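Local coordinates for Ro sixty-related protein, RSR (Deinococcus radiodurans, PDB 2NVO) that binds several small RNAs that accumulate during recovery from ultraviolet irradiation and contributes to the organism's ultraviolet resistance, at residues A[39-44]-A[80-85]; A[46-51]-A[100-105]. All coordinates share one frame; numbering follows the deposited sequence.

In the fold
Interactions 1 and 2 share helix 40-50, the first helix modelled in the chain. Its N-terminal half packs on helix 80-93 in interaction 1, its C-terminal end on helix 100-112 in interaction 2, so one helix spans two that follow each other in sequence. The contact centres are about 12 Å apart, on the same side of the chain's centre, at about 24 Å from it for interaction 1 and about 14 Å for interaction 2. Burial follows the same trend: interaction 1 is partly buried; interaction 2 is buried, its side-chain contacts apolar, with one water bridging the backbones. Both belong to the helical TROVE part and lie away from the calcium site of Ser-372, Ser-374 and Glu-467.

Interaction 1: A[39-44]-A[80-85]; sequences SDESRL and AALALR
Asp-40 starts the contact loosely: its CB lies 4.4 Å from Leu-82 CD1, while its carboxylate is engaged beyond this interface, OD2 forming a salt bridge with Arg-78. Glu-41 makes the tighter approach. Its CG is anti to the carbonyl carbon (chi1 -69°), a bend at chi2 (89°) brings CD over toward Leu-82, and the carboxylate presents one flat face to it. The methyl CD1 of Leu-82 stands almost straight above that plane, 3.4 Å from Glu-41 CD, with Glu-41 OE1 at 3.5 Å; the two side chains cross at about a right angle. Leu-82 departs from staggered torsions at both chi1 and chi2, so the fine detail of this contact deserves some caution. On the same side chain, Glu-41 CG is 4.3 Å from Arg-85 NH1. Glu-41 OE1 and Arg-85 NH1 are also 4.3 Å apart, too far for a salt bridge, although the opposite charges may still attract at this partly open border. One turn later Leu-44 makes the buried end of the contact. Its CG is anti to the backbone N, and the CD2 branch meets the helix backbone, 3.6 Å from Ala-83 O, with Ala-83 CB at 4.2 Å. The small alanine lets the leucine methyl come close to the main chain. Leu-75 of helix 70-78 touches both Leu-44 and Leu-82, and Val-86 extends the apolar surface under Glu-41 and Leu-44. The short helical segments approach to 10.1 Å between axes at a crossing angle of -50°, a spacing bridged by the glutamate and leucine side chains. This is helix-helix packing by side chains within the alpha-helical TROVE domain, whose HEAT-like repeats build a horseshoe.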
ATOM      1  N   SER A  39     -15.686 -10.380  19.313  1.00 40.45           N
ATOM      2  CA  SER A  39     -15.260  -9.225  20.099  1.00 41.40           C
ATOM      3  C   SER A  39     -15.301  -7.940  19.279  1.00 39.60           C
ATOM      4  O   SER A  39     -14.789  -7.904  18.159  1.00 37.00           O
ATOM      5  CB  SER A  39     -13.846  -9.436  20.633  1.00 36.19           C
ATOM      6  OG  SER A  39     -13.371  -8.259  21.269  1.00 39.30           O
ATOM      7  N   ASP A  40     -15.901  -6.890  19.841  1.00 38.85           N
ATOM      8  CA  ASP A  40     -16.011  -5.603  19.153  1.00 37.63           C
ATOM      9  C   ASP A  40     -14.638  -5.086  18.743  1.00 35.93           C
ATOM     10  O   ASP A  40     -14.454  -4.626  17.616  1.00 34.61           O
ATOM     11  CB  ASP A  40     -16.698  -4.548  20.035  1.00 37.47           C
ATOM     12  CG  ASP A  40     -18.164  -4.848  20.297  1.00 40.58           C
ATOM     13  OD1 ASP A  40     -18.770  -5.654  19.557  1.00 37.12           O
ATOM     14  OD2 ASP A  40     -18.715  -4.262  21.255  1.00 45.43           O
ATOM     15  N   GLU A  41     -13.683  -5.159  19.664  1.00 34.66           N
ATOM     16  CA  GLU A  41     -12.327  -4.688  19.416  1.00 37.14           C
ATOM     17  C   GLU A  41     -11.725  -5.351  18.176  1.00 34.39           C
ATOM     18  O   GLU A  41     -11.145  -4.683  17.315  1.00 32.81           O
ATOM     19  CB  GLU A  41     -11.420  -4.962  20.626  1.00 40.78           C
ATOM     20  CG  GLU A  41     -11.713  -4.128  21.873  1.00 44.69           C
ATOM     21  CD  GLU A  41     -12.737  -4.772  22.814  1.00 46.00           C
ATOM     22  OE1 GLU A  41     -12.687  -4.477  24.028  1.00 50.54           O
ATOM     23  OE2 GLU A  41     -13.585  -5.568  22.348  1.00 40.07           O
ATOM     24  N   SER A  42     -11.860  -6.668  18.096  1.00 35.71           N
ATOM     25  CA  SER A  42     -11.232  -7.431  17.029  1.00 34.47           C
ATOM     26  C   SER A  42     -11.951  -7.238  15.710  1.00 28.61           C
ATOM     27  O   SER A  42     -11.320  -7.171  14.658  1.00 27.11           O
ATOM     28  CB  SER A  42     -11.194  -8.918  17.382  1.00 34.56           C
ATOM     29  OG  SER A  42     -10.313  -9.145  18.464  1.00 40.41           O
ATOM     30  N   ARG A  43     -13.275  -7.174  15.769  1.00 29.19           N
ATOM     31  CA  ARG A  43     -14.072  -7.037  14.564  1.00 31.03           C
ATOM     32  C   ARG A  43     -13.872  -5.656  13.951  1.00 25.40           C
ATOM     33  O   ARG A  43     -13.801  -5.515  12.737  1.00 24.80           O
ATOM     34  CB  ARG A  43     -15.553  -7.294  14.847  1.00 28.98           C
ATOM     35  CG  ARG A  43     -16.370  -7.488  13.583  1.00 32.34           C
ATOM     36  CD  ARG A  43     -17.831  -7.791  13.878  1.00 30.64           C
ATOM     37  NE  ARG A  43     -18.637  -7.804  12.659  1.00 28.89           N
ATOM     38  CZ  ARG A  43     -19.903  -8.211  12.608  1.00 31.39           C
ATOM     39  NH1 ARG A  43     -20.504  -8.644  13.710  1.00 32.13           N
ATOM     40  NH2 ARG A  43     -20.566  -8.191  11.462  1.00 31.87           N
ATOM     41  N   LEU A  44     -13.780  -4.639  14.796  1.00 25.58           N
ATOM     42  CA  LEU A  44     -13.539  -3.283  14.320  1.00 25.50           C
ATOM     43  C   LEU A  44     -12.118  -3.139  13.778  1.00 23.20           C
ATOM     44  O   LEU A  44     -11.906  -2.471  12.770  1.00 20.64           O
ATOM     45  CB  LEU A  44     -13.784  -2.253  15.426  1.00 26.36           C
ATOM     46  CG  LEU A  44     -13.511  -0.798  15.030  1.00 27.07           C
ATOM     47  CD1 LEU A  44     -14.512  -0.342  13.969  1.00 25.03           C
ATOM     48  CD2 LEU A  44     -13.548   0.129  16.233  1.00 27.43           C
ATOM     49  N   ALA A  80     -18.938   4.409  21.463  1.00 38.54           N
ATOM     50  CA  ALA A  80     -18.077   5.290  20.680  1.00 36.31           C
ATOM     51  C   ALA A  80     -16.682   5.417  21.290  1.00 35.18           C
ATOM     52  O   ALA A  80     -15.701   5.647  20.578  1.00 34.83           O
ATOM     53  CB  ALA A  80     -18.717   6.659  20.530  1.00 33.09           C
ATOM     54  N   ALA A  81     -16.589   5.264  22.607  1.00 35.72           N
ATOM     55  CA  ALA A  81     -15.308   5.413  23.290  1.00 34.50           C
ATOM     56  C   ALA A  81     -14.314   4.322  22.901  1.00 31.38           C
ATOM     57  O   ALA A  81     -13.131   4.591  22.697  1.00 33.24           O
ATOM     58  CB  ALA A  81     -15.501   5.459  24.809  1.00 36.42           C
ATOM     59  N   LEU A  82     -14.779   3.084  22.807  1.00 35.33           N
ATOM     60  CA  LEU A  82     -13.868   2.013  22.440  1.00 36.29           C
ATOM     61  C   LEU A  82     -13.627   2.036  20.928  1.00 32.26           C
ATOM     62  O   LEU A  82     -12.522   1.762  20.467  1.00 31.58           O
ATOM     63  CB  LEU A  82     -14.363   0.646  22.933  1.00 36.40           C
ATOM     64  CG  LEU A  82     -14.822  -0.441  21.961  1.00 38.89           C
ATOM     65  CD1 LEU A  82     -14.308  -1.789  22.406  1.00 38.26           C
ATOM     66  CD2 LEU A  82     -16.329  -0.469  21.834  1.00 38.94           C
ATOM     67  N   ALA A  83     -14.663   2.383  20.167  1.00 34.54           N
ATOM     68  CA  ALA A  83     -14.518   2.584  18.729  1.00 32.66           C
ATOM     69  C   ALA A  83     -13.339   3.516  18.491  1.00 29.51           C
ATOM     70  O   ALA A  83     -12.500   3.269  17.633  1.00 27.16           O
ATOM     71  CB  ALA A  83     -15.790   3.171  18.141  1.00 29.51           C
ATOM     72  N   LEU A  84     -13.270   4.575  19.291  1.00 32.04           N
ATOM     73  CA  LEU A  84     -12.226   5.583  19.167  1.00 28.34           C
ATOM     74  C   LEU A  84     -10.864   5.059  19.628  1.00 31.27           C
ATOM     75  O   LEU A  84      -9.841   5.352  19.010  1.00 27.28           O
ATOM     76  CB  LEU A  84     -12.598   6.806  19.995  1.00 31.63           C
ATOM     77  CG  LEU A  84     -12.327   8.208  19.445  1.00 31.29           C
ATOM     78  CD1 LEU A  84     -12.069   9.172  20.601  1.00 31.45           C
ATOM     79  CD2 LEU A  84     -11.167   8.229  18.472  1.00 27.60           C
ATOM     80  N   ARG A  85     -10.846   4.311  20.728  1.00 30.84           N
ATOM     81  CA  ARG A  85      -9.591   3.769  21.235  1.00 32.55           C
ATOM     82  C   ARG A  85      -9.012   2.750  20.251  1.00 29.26           C
ATOM     83  O   ARG A  85      -7.817   2.765  19.961  1.00 29.94           O
ATOM     84  CB  ARG A  85      -9.783   3.139  22.620  1.00 35.42           C
ATOM     85  CG  ARG A  85      -8.728   2.098  22.990  1.00 38.39           C
ATOM     86  CD  ARG A  85      -8.904   1.595  24.425  1.00 39.40           C
ATOM     87  NE  ARG A  85     -10.306   1.355  24.760  1.00 38.45           N
ATOM     88  CZ  ARG A  85     -10.910   0.173  24.669  1.00 41.11           C
ATOM     89  NH1 ARG A  85     -10.234  -0.892  24.253  1.00 44.90           N
ATOM     90  NH2 ARG A  85     -12.193   0.057  24.993  1.00 41.96           N
TER

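Interaction 2: A[46-51]-A[100-105]; sequences RFLVLG and DPALLV
Leu-48 and Pro-101 mark the closest backbone approach, CA to CA 5.1 Å, where the short axes of helices 46-50 and 100-105 come within 8.1 Å at 133°. The Pro-101 ring fits against the end of the first helix: CB lies 3.6 Å from Leu-48 O, and CG 3.6 Å from the CA of Gly-51, which leaves the helix with positive phi. Gly-51, with no side chain, lets its CA lie directly against the ring. Phe-47, with CG anti to the backbone N (chi1 171°), runs past Val-105 in the opposite direction, CE2 being 3.8 Å from Val-105 CG2; Leu-104 CD2 meets the ring edge at CZ, near its plane. From the neighbouring position Leu-48 sends CD2 to Ala-102 CA (3.7 Å) and to the same Val-105 methyl, which thus touches both side chains. One water joins the backbones, donating to Leu-48 O (2.9 Å) and accepting a weak bond from Ala-102 N. The C-terminal end of one helix thus packs on the proline-bearing first turn of another, a close junction of apolar side chains and a helix end in the helical TROVE domain.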
ATOM      1  N   ARG A  46     -10.364  -5.413  12.361  1.00 17.35           N
ATOM      2  CA  ARG A  46     -10.338  -6.048  11.048  1.00 20.15           C
ATOM      3  C   ARG A  46     -10.899  -5.119   9.981  1.00 17.57           C
ATOM      4  O   ARG A  46     -10.356  -5.012   8.895  1.00 16.39           O
ATOM      5  CB  ARG A  46     -11.094  -7.372  11.039  1.00 19.55           C
ATOM      6  CG  ARG A  46     -10.983  -8.098   9.695  1.00 19.45           C
ATOM      7  CD  ARG A  46     -11.445  -9.548   9.791  1.00 24.22           C
ATOM      8  NE  ARG A  46     -10.495 -10.354  10.547  1.00 26.01           N
ATOM      9  CZ  ARG A  46     -10.500 -11.683  10.592  1.00 25.31           C
ATOM     10  NH1 ARG A  46     -11.420 -12.366   9.922  1.00 25.78           N
ATOM     11  NH2 ARG A  46      -9.582 -12.329  11.311  1.00 26.08           N
ATOM     12  N   PHE A  47     -11.999  -4.450  10.302  1.00 17.23           N
ATOM     13  CA  PHE A  47     -12.589  -3.503   9.377  1.00 18.31           C
ATOM     14  C   PHE A  47     -11.632  -2.341   9.091  1.00 15.35           C
ATOM     15  O   PHE A  47     -11.532  -1.861   7.959  1.00 16.72           O
ATOM     16  CB  PHE A  47     -13.919  -2.987   9.928  1.00 16.85           C
ATOM     17  CG  PHE A  47     -14.494  -1.853   9.144  1.00 17.59           C
ATOM     18  CD1 PHE A  47     -15.357  -2.094   8.083  1.00 19.96           C
ATOM     19  CD2 PHE A  47     -14.176  -0.545   9.463  1.00 17.63           C
ATOM     20  CE1 PHE A  47     -15.885  -1.037   7.345  1.00 19.58           C
ATOM     21  CE2 PHE A  47     -14.700   0.509   8.729  1.00 17.24           C
ATOM     22  CZ  PHE A  47     -15.556   0.258   7.679  1.00 18.10           C
ATOM     23  N   LEU A  48     -10.937  -1.885  10.121  1.00 12.46           N
ATOM     24  CA  LEU A  48      -9.982  -0.787   9.978  1.00 14.04           C
ATOM     25  C   LEU A  48      -8.783  -1.127   9.097  1.00 14.83           C
ATOM     26  O   LEU A  48      -8.285  -0.279   8.370  1.00 13.75           O
ATOM     27  CB  LEU A  48      -9.488  -0.340  11.349  1.00 16.51           C
ATOM     28  CG  LEU A  48     -10.534   0.376  12.197  1.00 17.99           C
ATOM     29  CD1 LEU A  48     -10.033   0.549  13.622  1.00 19.87           C
ATOM     30  CD2 LEU A  48     -10.853   1.727  11.564  1.00 17.76           C
ATOM     31  N   VAL A  49      -8.319  -2.369   9.159  1.00 15.52           N
ATOM     32  CA  VAL A  49      -7.168  -2.777   8.357  1.00 15.64           C
ATOM     33  C   VAL A  49      -7.548  -3.160   6.935  1.00 15.88           C
ATOM     34  O   VAL A  49      -6.925  -2.713   5.979  1.00 17.62           O
ATOM     35  CB  VAL A  49      -6.415  -3.970   8.993  1.00 20.62           C
ATOM     36  CG1 VAL A  49      -5.373  -4.538   8.015  1.00 17.62           C
ATOM     37  CG2 VAL A  49      -5.769  -3.551  10.290  1.00 19.93           C
ATOM     38  N   LEU A  50      -8.557  -4.010   6.800  1.00 15.69           N
ATOM     39  CA  LEU A  50      -8.937  -4.529   5.492  1.00 17.20           C
ATOM     40  C   LEU A  50      -9.836  -3.564   4.735  1.00 16.81           C
ATOM     41  O   LEU A  50      -9.817  -3.536   3.518  1.00 17.67           O
ATOM     42  CB  LEU A  50      -9.647  -5.875   5.633  1.00 17.41           C
ATOM     43  CG  LEU A  50      -8.825  -6.974   6.304  1.00 16.15           C
ATOM     44  CD1 LEU A  50      -9.590  -8.291   6.309  1.00 16.71           C
ATOM     45  CD2 LEU A  50      -7.494  -7.117   5.608  1.00 16.04           C
ATOM     46  N   GLY A  51     -10.628  -2.783   5.461  1.00 16.33           N
ATOM     47  CA  GLY A  51     -11.554  -1.858   4.837  1.00 17.95           C
ATOM     48  C   GLY A  51     -12.823  -2.591   4.476  1.00 20.47           C
ATOM     49  O   GLY A  51     -13.613  -2.129   3.658  1.00 22.14           O
ATOM     50  N   ASP A 100      -8.266   5.343   4.826  1.00 17.47           N
ATOM     51  CA  ASP A 100      -9.706   5.504   4.561  1.00 17.19           C
ATOM     52  C   ASP A 100     -10.647   5.003   5.661  1.00 15.88           C
ATOM     53  O   ASP A 100     -11.514   5.751   6.115  1.00 13.40           O
ATOM     54  CB  ASP A 100     -10.106   4.829   3.238  1.00 21.23           C
ATOM     55  CG  ASP A 100      -9.336   5.348   2.047  1.00 22.93           C
ATOM     56  OD1 ASP A 100      -8.168   5.769   2.196  1.00 23.54           O
ATOM     57  OD2 ASP A 100      -9.903   5.307   0.937  1.00 25.65           O
ATOM     58  N   PRO A 101     -10.514   3.721   6.063  1.00 14.80           N
ATOM     59  CA  PRO A 101     -11.458   3.169   7.045  1.00 15.05           C
ATOM     60  C   PRO A 101     -11.381   3.885   8.403  1.00 16.07           C
ATOM     61  O   PRO A 101     -12.414   4.044   9.059  1.00 15.19           O
ATOM     62  CB  PRO A 101     -11.008   1.710   7.198  1.00 13.56           C
ATOM     63  CG  PRO A 101     -10.305   1.390   5.907  1.00 15.17           C
ATOM     64  CD  PRO A 101      -9.625   2.685   5.506  1.00 15.62           C
ATOM     65  N   ALA A 102     -10.181   4.275   8.814  1.00 14.44           N
ATOM     66  CA  ALA A 102      -9.991   4.971  10.086  1.00 15.06           C
ATOM     67  C   ALA A 102     -10.553   6.387  10.014  1.00 18.46           C
ATOM     68  O   ALA A 102     -11.103   6.900  10.996  1.00 19.27           O
ATOM     69  CB  ALA A 102      -8.517   4.996  10.470  1.00 15.20           C
ATOM     70  N   LEU A 103     -10.422   7.011   8.846  1.00 14.79           N
ATOM     71  CA  LEU A 103     -11.000   8.326   8.607  1.00 16.83           C
ATOM     72  C   LEU A 103     -12.524   8.286   8.660  1.00 17.27           C
ATOM     73  O   LEU A 103     -13.146   9.179   9.231  1.00 16.70           O
ATOM     74  CB  LEU A 103     -10.533   8.878   7.262  1.00 16.71           C
ATOM     75  CG  LEU A 103      -9.035   9.173   7.217  1.00 15.77           C
ATOM     76  CD1 LEU A 103      -8.596   9.572   5.814  1.00 18.27           C
ATOM     77  CD2 LEU A 103      -8.701  10.267   8.222  1.00 19.57           C
ATOM     78  N   LEU A 104     -13.110   7.234   8.085  1.00 15.62           N
ATOM     79  CA  LEU A 104     -14.559   7.060   8.045  1.00 17.25           C
ATOM     80  C   LEU A 104     -15.100   6.820   9.436  1.00 17.31           C
ATOM     81  O   LEU A 104     -16.080   7.429   9.839  1.00 17.36           O
ATOM     82  CB  LEU A 104     -14.938   5.875   7.152  1.00 16.51           C
ATOM     83  CG  LEU A 104     -16.373   5.349   7.260  1.00 20.27           C
ATOM     84  CD1 LEU A 104     -17.390   6.473   7.010  1.00 22.08           C
ATOM     85  CD2 LEU A 104     -16.634   4.186   6.305  1.00 21.11           C
ATOM     86  N   VAL A 105     -14.456   5.920  10.165  1.00 19.23           N
ATOM     87  CA  VAL A 105     -14.863   5.616  11.528  1.00 19.59           C
ATOM     88  C   VAL A 105     -14.776   6.856  12.409  1.00 19.05           C
ATOM     89  O   VAL A 105     -15.688   7.141  13.182  1.00 20.76           O
ATOM     90  CB  VAL A 105     -14.015   4.484  12.122  1.00 18.84           C
ATOM     91  CG1 VAL A 105     -14.259   4.381  13.607  1.00 20.68           C
ATOM     92  CG2 VAL A 105     -14.359   3.157  11.437  1.00 19.32           C
TER
HETATM   93  O   HOH W   1      -7.507   2.543   8.354  1.00 11.21           O